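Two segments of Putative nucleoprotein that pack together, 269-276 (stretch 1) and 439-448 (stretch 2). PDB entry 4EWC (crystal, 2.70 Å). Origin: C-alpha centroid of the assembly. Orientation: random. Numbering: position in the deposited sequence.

Stretch 1, residues 269-276: LSADQLFA
Stretch 2, residues 439-448: SVARTCVAVS

This is a small, largely apolar contact in which a short, weakly bonded helical segment packs against one side of a regular helix; it buries 363 Å², both sides summed, and no hydrogen bond crosses it. Residues 439-448 are helical throughout, with phi/psi near -65/-40 and i to i+4 bonds such as Val447 N to Thr443 O at 3.0 Å. The shorter stretch is less regular: Leu274 N to Ala271 O, 3.1 Å, is weak, whereas Ala276 N to Asp272 O, 2.7 Å, is not, and Ala276 leaves helical geometry at -141/82.

Two CA pairs fix the register: Ser270 CA lies 5.6 Å from Ser448 CA, and Ala271 CA 5.3 Å from Cys444 CA. Contacts then run from Ser270 at Val447 and Ser448 to Phe275 at Cys444 and Val440, so the two stretches advance in opposite senses. The backbones approach closely at Ala271 and Cys444, both with small side chains: Ala271 CB stands 4.1 Å from Cys444 O and 4.4 Å from Cys444 CB.

Ser270 (chi1 p) points toward the helix. Ser270 OG is 3.4 Å from Ser448 CA, and Ser270 O meets Val447 CG1 at 3.3 Å. Val447 (chi1 154°, t) points toward stretch 1. Ser448 is m.

Leu274 (chi1 t, chi2 44°) also points toward the helix, placing CD2 3.5 Å from Thr443 CG2, 4.3 Å from Cys444 SG and 4.5 Å from Val447 CG2. CD2 thus lies against adjacent Thr443 and Cys444 and reaches Val447, one turn on from Thr443; Thr443 is m.

Phe275 (chi1 m, chi2 -76°) starts sideways, but its ring end comes nearer. Val440 (t) brings CG1 to the edge of the ring, 4.2 Å from Phe275 CZ. Cys444 (chi1 -77°, m) sets SG 4.0 Å from Phe275 CE2, in an oblique sulfur-aromatic approach 71° off the ring normal.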

# COMPACT_ATOMS: atom_id res chain seq x y z
N LEU A 269 8.01 -13.60 -20.01
CA LEU A 269 6.60 -13.73 -20.31
C LEU A 269 5.70 -13.22 -19.19
O LEU A 269 4.51 -13.04 -19.40
CB LEU A 269 6.25 -15.19 -20.59
CG LEU A 269 6.87 -15.78 -21.83
CD1 LEU A 269 6.40 -17.21 -21.98
CD2 LEU A 269 6.52 -14.96 -23.06
N SER A 270 6.25 -13.00 -18.00
CA SER A 270 5.41 -12.60 -16.87
C SER A 270 4.80 -11.21 -17.05
O SER A 270 3.79 -10.87 -16.44
CB SER A 270 6.15 -12.74 -15.52
OG SER A 270 7.30 -11.92 -15.47
N ALA A 271 5.38 -10.41 -17.95
CA ALA A 271 4.84 -9.08 -18.22
C ALA A 271 3.53 -9.19 -18.99
O ALA A 271 2.65 -8.34 -18.84
CB ALA A 271 5.84 -8.23 -18.99
N ASP A 272 3.39 -10.23 -19.80
CA ASP A 272 2.12 -10.47 -20.49
C ASP A 272 0.99 -10.75 -19.53
O ASP A 272 -0.15 -10.36 -19.77
CB ASP A 272 2.23 -11.62 -21.48
CG ASP A 272 3.39 -11.44 -22.44
OD1 ASP A 272 3.92 -10.30 -22.57
OD2 ASP A 272 3.77 -12.45 -23.07
N GLN A 273 1.29 -11.45 -18.44
CA GLN A 273 0.24 -11.76 -17.49
C GLN A 273 -0.19 -10.52 -16.72
O GLN A 273 -1.21 -10.54 -16.05
CB GLN A 273 0.66 -12.88 -16.55
CG GLN A 273 0.23 -14.22 -17.04
CD GLN A 273 0.62 -15.31 -16.08
OE1 GLN A 273 1.79 -15.68 -16.00
NE2 GLN A 273 -0.35 -15.81 -15.33
N LEU A 274 0.60 -9.46 -16.81
CA LEU A 274 0.15 -8.17 -16.32
C LEU A 274 -1.05 -7.72 -17.16
O LEU A 274 -2.08 -7.27 -16.64
CB LEU A 274 1.26 -7.14 -16.38
CG LEU A 274 0.94 -5.73 -15.91
CD1 LEU A 274 0.16 -5.79 -14.64
CD2 LEU A 274 2.22 -4.96 -15.70
N PHE A 275 -0.93 -7.89 -18.47
CA PHE A 275 -1.99 -7.46 -19.38
C PHE A 275 -3.12 -8.45 -19.53
O PHE A 275 -4.27 -8.05 -19.70
CB PHE A 275 -1.41 -7.04 -20.74
CG PHE A 275 -0.59 -5.80 -20.65
CD1 PHE A 275 -1.21 -4.57 -20.53
CD2 PHE A 275 0.79 -5.86 -20.63
CE1 PHE A 275 -0.47 -3.43 -20.43
CE2 PHE A 275 1.54 -4.73 -20.52
CZ PHE A 275 0.90 -3.50 -20.42
N ALA A 276 -2.81 -9.74 -19.46
CA ALA A 276 -3.87 -10.75 -19.51
C ALA A 276 -3.56 -11.90 -18.54
O ALA A 276 -3.02 -12.93 -18.94
CB ALA A 276 -4.07 -11.26 -20.94
N SER A 439 5.95 4.82 -16.45
CA SER A 439 5.54 4.12 -15.25
C SER A 439 4.96 2.74 -15.58
O SER A 439 5.04 1.82 -14.78
CB SER A 439 4.54 4.95 -14.46
OG SER A 439 3.33 4.99 -15.16
N VAL A 440 4.36 2.61 -16.76
CA VAL A 440 3.94 1.30 -17.25
C VAL A 440 5.15 0.41 -17.51
O VAL A 440 5.20 -0.74 -17.05
CB VAL A 440 3.14 1.42 -18.56
CG1 VAL A 440 2.85 0.03 -19.13
CG2 VAL A 440 1.85 2.16 -18.33
N ALA A 441 6.14 0.95 -18.22
CA ALA A 441 7.35 0.20 -18.54
C ALA A 441 8.06 -0.24 -17.26
O ALA A 441 8.50 -1.39 -17.16
CB ALA A 441 8.28 1.03 -19.42
N ARG A 442 8.14 0.66 -16.28
CA ARG A 442 8.75 0.32 -14.99
C ARG A 442 8.02 -0.83 -14.28
O ARG A 442 8.65 -1.70 -13.66
CB ARG A 442 8.86 1.56 -14.11
CG ARG A 442 9.81 2.59 -14.71
CD ARG A 442 9.89 3.86 -13.89
NE ARG A 442 10.76 3.69 -12.75
CZ ARG A 442 12.08 3.76 -12.80
NH1 ARG A 442 12.70 4.00 -13.95
NH2 ARG A 442 12.79 3.57 -11.69
N THR A 443 6.70 -0.86 -14.40
CA THR A 443 5.90 -1.95 -13.86
C THR A 443 6.20 -3.27 -14.58
O THR A 443 6.20 -4.33 -13.98
CB THR A 443 4.37 -1.64 -13.90
OG1 THR A 443 4.09 -0.45 -13.14
CG2 THR A 443 3.56 -2.76 -13.31
N CYS A 444 6.47 -3.20 -15.88
CA CYS A 444 6.74 -4.38 -16.68
C CYS A 444 8.10 -5.00 -16.36
O CYS A 444 8.29 -6.22 -16.45
CB CYS A 444 6.68 -4.02 -18.16
SG CYS A 444 5.01 -3.87 -18.73
N VAL A 445 9.02 -4.13 -15.99
CA VAL A 445 10.34 -4.50 -15.56
C VAL A 445 10.24 -5.16 -14.19
O VAL A 445 10.80 -6.24 -13.98
CB VAL A 445 11.25 -3.24 -15.52
CG1 VAL A 445 12.51 -3.46 -14.66
CG2 VAL A 445 11.63 -2.83 -16.93
N ALA A 446 9.54 -4.50 -13.27
CA ALA A 446 9.37 -4.98 -11.91
C ALA A 446 8.81 -6.39 -11.94
O ALA A 446 9.35 -7.31 -11.32
CB ALA A 446 8.43 -4.08 -11.14
N VAL A 447 7.71 -6.55 -12.68
CA VAL A 447 7.05 -7.84 -12.79
C VAL A 447 8.00 -8.95 -13.32
O VAL A 447 8.01 -10.04 -12.78
CB VAL A 447 5.72 -7.70 -13.58
CG1 VAL A 447 5.32 -9.01 -14.25
CG2 VAL A 447 4.63 -7.20 -12.65
N SER A 448 8.81 -8.67 -14.33
CA SER A 448 9.76 -9.67 -14.78
C SER A 448 10.89 -9.96 -13.77
O SER A 448 11.32 -11.13 -13.59
CB SER A 448 10.32 -9.32 -16.15
OG SER A 448 9.29 -9.48 -17.14